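PDB 3PEB: dipeptidase from Streptococcus thermophilus, which is probably a manganese-dependent hydrolase of the peptidase M24B family, represented here by its N-terminal creatinase/prolidase-type domain. Local coordinates for residues 94-105 against 118-127. Numbering follows the deposited sequence.
Sequences STDIPIIYAEFD and VFEGRFENLT. With NA (sodium ion), chain M; EDO (1,2-ethanediol), chain J.
N125 OD1 accepts two backbone N-H groups, from opposite faces of its amide plane. F104 N reaches it at 3.1 Å across the contact. T127 N donates from its own segment, a capping bond where helix 127-133 begins. The two segments carry the parallel strands 96-102 and 122-125 of a beta-alpha-beta unit whose crossover is helix 109-118. Strand 122-125 lies at one edge of the sheet in this creatinase/prolidase-type domain. From P98 to L126 the bonds alternate between the strands, and I100 serves both ways: its N donates to R122 O and its O accepts from E124 N. A beta bulge between D96 and I99 shifts the register by one residue. G121 lies across from it, beside P98, at backbone angles that call for glycine.

On one face of the sheet, E124 CB lies over the Y101 ring, 3.7 Å from its centroid. The Y101 ring also meets F13 edge-to-face. R122 NE makes a nearly straight salt bridge to E124 OE2, in the guanidinium plane and on the anti lone pair. I99 CG1 covers a face of that guanidinium.

On the other face, I100 CB sits over the F123 ring. With CG1 beside its backbone N (chi1 -60°), I100 extends CD1 to F119 CB. Beyond the strand end, the F104 ring takes N125 CB over one face. F119 O binds a sodium ion at 2.3 Å, a site shared with Q116 O.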
# COMPACT_ATOMS: atom_id res chain seq x y z
N SER A 94 -12.37 3.02 -2.03
CA SER A 94 -12.68 1.64 -2.19
C SER A 94 -11.95 0.79 -1.15
O SER A 94 -10.73 0.67 -1.19
CB SER A 94 -12.29 1.19 -3.58
OG SER A 94 -12.57 -0.18 -3.74
N THR A 95 -12.72 0.18 -0.26
CA THR A 95 -12.17 -0.74 0.73
C THR A 95 -12.88 -2.11 0.73
O THR A 95 -12.56 -2.94 1.55
CB THR A 95 -12.24 -0.13 2.12
OG1 THR A 95 -13.60 0.17 2.45
CG2 THR A 95 -11.39 1.16 2.19
N ASP A 96 -13.82 -2.32 -0.18
CA ASP A 96 -14.45 -3.63 -0.35
C ASP A 96 -13.90 -4.26 -1.63
O ASP A 96 -14.33 -3.94 -2.75
CB ASP A 96 -15.97 -3.50 -0.42
CG ASP A 96 -16.57 -3.10 0.92
OD1 ASP A 96 -17.32 -3.92 1.50
OD2 ASP A 96 -16.29 -1.98 1.38
N ILE A 97 -12.92 -5.13 -1.44
CA ILE A 97 -12.19 -5.75 -2.54
C ILE A 97 -12.11 -7.21 -2.20
O ILE A 97 -11.52 -7.56 -1.19
CB ILE A 97 -10.78 -5.15 -2.65
CG1 ILE A 97 -10.86 -3.64 -2.92
CG2 ILE A 97 -9.96 -5.82 -3.74
CD1 ILE A 97 -9.92 -2.91 -2.10
N PRO A 98 -12.70 -8.08 -3.04
CA PRO A 98 -12.75 -9.49 -2.68
C PRO A 98 -11.41 -10.18 -2.40
O PRO A 98 -11.33 -10.97 -1.47
CB PRO A 98 -13.44 -10.12 -3.87
CG PRO A 98 -14.33 -9.06 -4.38
CD PRO A 98 -13.58 -7.78 -4.18
N ILE A 99 -10.39 -9.89 -3.20
CA ILE A 99 -9.07 -10.47 -2.99
C ILE A 99 -8.03 -9.36 -2.94
O ILE A 99 -7.91 -8.55 -3.88
CB ILE A 99 -8.71 -11.47 -4.10
CG1 ILE A 99 -9.76 -12.58 -4.21
CG2 ILE A 99 -7.32 -12.03 -3.85
CD1 ILE A 99 -9.60 -13.50 -5.39
N ILE A 100 -7.28 -9.31 -1.83
CA ILE A 100 -6.29 -8.28 -1.62
C ILE A 100 -4.93 -8.92 -1.43
O ILE A 100 -4.79 -9.85 -0.61
CB ILE A 100 -6.63 -7.44 -0.39
CG1 ILE A 100 -7.99 -6.77 -0.57
CG2 ILE A 100 -5.53 -6.39 -0.09
CD1 ILE A 100 -8.51 -6.08 0.67
N TYR A 101 -3.91 -8.43 -2.15
CA TYR A 101 -2.56 -8.94 -1.98
C TYR A 101 -1.78 -8.06 -1.00
O TYR A 101 -1.87 -6.86 -1.05
CB TYR A 101 -1.82 -9.06 -3.32
CG TYR A 101 -2.11 -10.37 -4.00
CD1 TYR A 101 -3.27 -10.54 -4.75
CD2 TYR A 101 -1.26 -11.47 -3.85
CE1 TYR A 101 -3.56 -11.76 -5.34
CE2 TYR A 101 -1.53 -12.68 -4.43
CZ TYR A 101 -2.69 -12.83 -5.18
OH TYR A 101 -2.97 -14.03 -5.75
N ALA A 102 -1.01 -8.69 -0.12
CA ALA A 102 -0.19 -7.97 0.85
C ALA A 102 1.10 -8.75 1.10
O ALA A 102 1.21 -9.94 0.76
CB ALA A 102 -0.97 -7.73 2.17
N GLU A 103 2.10 -8.07 1.65
CA GLU A 103 3.41 -8.69 1.79
C GLU A 103 3.50 -9.41 3.14
O GLU A 103 3.84 -8.79 4.14
CB GLU A 103 4.52 -7.65 1.70
CG GLU A 103 4.56 -6.89 0.36
CD GLU A 103 5.63 -5.83 0.35
OE1 GLU A 103 5.32 -4.71 0.82
OE2 GLU A 103 6.79 -6.13 -0.08
N PHE A 104 3.24 -10.71 3.14
CA PHE A 104 3.13 -11.48 4.38
C PHE A 104 4.45 -11.63 5.12
O PHE A 104 4.43 -11.84 6.33
CB PHE A 104 2.56 -12.87 4.13
CG PHE A 104 1.06 -12.92 3.83
CD1 PHE A 104 0.29 -11.78 3.64
CD2 PHE A 104 0.44 -14.17 3.73
CE1 PHE A 104 -1.07 -11.89 3.35
CE2 PHE A 104 -0.90 -14.27 3.44
CZ PHE A 104 -1.65 -13.14 3.22
N ASP A 105 5.59 -11.54 4.42
CA ASP A 105 6.87 -11.61 5.10
C ASP A 105 7.19 -10.29 5.81
O ASP A 105 8.02 -10.27 6.71
CB ASP A 105 8.02 -11.97 4.13
CG ASP A 105 8.08 -13.45 3.78
OD1 ASP A 105 7.15 -14.25 4.06
OD2 ASP A 105 9.11 -13.84 3.17
N VAL A 118 -10.16 -2.27 8.24
CA VAL A 118 -10.46 -1.34 7.14
C VAL A 118 -11.07 -2.09 5.94
O VAL A 118 -12.08 -1.68 5.38
CB VAL A 118 -9.17 -0.60 6.72
CG1 VAL A 118 -9.40 0.33 5.50
CG2 VAL A 118 -8.60 0.22 7.89
N PHE A 119 -10.43 -3.19 5.55
CA PHE A 119 -10.76 -3.90 4.31
C PHE A 119 -11.58 -5.12 4.53
O PHE A 119 -11.26 -5.95 5.38
CB PHE A 119 -9.48 -4.28 3.57
CG PHE A 119 -8.71 -3.10 3.08
CD1 PHE A 119 -9.07 -2.46 1.89
CD2 PHE A 119 -7.69 -2.56 3.83
CE1 PHE A 119 -8.38 -1.36 1.47
CE2 PHE A 119 -6.99 -1.44 3.41
CZ PHE A 119 -7.33 -0.82 2.23
N GLU A 120 -12.65 -5.20 3.75
CA GLU A 120 -13.48 -6.38 3.66
C GLU A 120 -12.97 -7.17 2.46
O GLU A 120 -13.09 -6.71 1.29
CB GLU A 120 -14.95 -5.99 3.42
CG GLU A 120 -15.93 -7.17 3.33
CD GLU A 120 -16.27 -7.79 4.68
OE1 GLU A 120 -15.77 -7.31 5.74
OE2 GLU A 120 -17.04 -8.77 4.68
N GLY A 121 -12.36 -8.31 2.75
CA GLY A 121 -11.93 -9.25 1.73
C GLY A 121 -10.89 -10.23 2.23
O GLY A 121 -10.47 -10.18 3.39
N ARG A 122 -10.47 -11.09 1.32
CA ARG A 122 -9.54 -12.17 1.57
C ARG A 122 -8.15 -11.73 1.18
O ARG A 122 -7.94 -11.20 0.08
CB ARG A 122 -9.93 -13.39 0.72
CG ARG A 122 -9.01 -14.56 0.94
CD ARG A 122 -9.52 -15.82 0.29
NE ARG A 122 -9.05 -15.95 -1.09
CZ ARG A 122 -9.82 -15.92 -2.17
NH1 ARG A 122 -11.14 -15.74 -2.08
NH2 ARG A 122 -9.26 -16.07 -3.37
N PHE A 123 -7.18 -11.98 2.06
CA PHE A 123 -5.82 -11.59 1.79
C PHE A 123 -4.99 -12.76 1.26
O PHE A 123 -5.10 -13.91 1.73
CB PHE A 123 -5.16 -11.02 3.04
CG PHE A 123 -5.60 -9.62 3.39
CD1 PHE A 123 -6.81 -9.39 4.02
CD2 PHE A 123 -4.75 -8.56 3.15
CE1 PHE A 123 -7.19 -8.09 4.36
CE2 PHE A 123 -5.12 -7.25 3.50
CZ PHE A 123 -6.34 -7.02 4.09
N GLU A 124 -4.14 -12.44 0.30
CA GLU A 124 -3.21 -13.38 -0.32
C GLU A 124 -1.83 -12.76 -0.30
O GLU A 124 -1.69 -11.55 -0.15
CB GLU A 124 -3.60 -13.68 -1.76
CG GLU A 124 -4.95 -14.40 -1.94
CD GLU A 124 -4.95 -15.84 -1.46
OE1 GLU A 124 -3.86 -16.41 -1.18
OE2 GLU A 124 -6.06 -16.41 -1.35
N ASN A 125 -0.80 -13.60 -0.44
CA ASN A 125 0.59 -13.20 -0.25
C ASN A 125 1.26 -12.67 -1.55
O ASN A 125 1.39 -13.39 -2.51
CB ASN A 125 1.39 -14.39 0.25
CG ASN A 125 2.76 -14.02 0.75
OD1 ASN A 125 3.10 -12.84 0.88
ND2 ASN A 125 3.54 -15.05 1.13
N LEU A 126 1.69 -11.41 -1.50
CA LEU A 126 2.39 -10.71 -2.58
C LEU A 126 3.89 -10.91 -2.54
O LEU A 126 4.58 -10.61 -3.53
CB LEU A 126 2.13 -9.21 -2.45
CG LEU A 126 2.53 -8.29 -3.63
CD1 LEU A 126 1.74 -8.66 -4.90
CD2 LEU A 126 2.28 -6.85 -3.21
N THR A 127 4.43 -11.40 -1.42
CA THR A 127 5.87 -11.43 -1.26
C THR A 127 6.60 -12.23 -2.35
O THR A 127 7.64 -11.78 -2.85
CB THR A 127 6.28 -11.89 0.19
OG1 THR A 127 5.99 -10.84 1.13
CG2 THR A 127 7.79 -12.20 0.24
NA NA M . -11.81 -7.39 7.11
C1 EDO J . -7.78 -14.00 5.77
O1 EDO J . -7.72 -13.28 4.53
C2 EDO J . -8.90 -13.40 6.61
O2 EDO J . -9.47 -12.26 5.94
O HOH W 1 -14.66 -2.22 3.87
O HOH W 2 7.68 -8.68 0.15
O HOH W 3 6.27 -15.33 1.72
O HOH W 4 -13.84 -5.89 7.48
O HOH W 5 -10.21 -8.79 5.95
O HOH W 6 -12.38 -8.61 9.03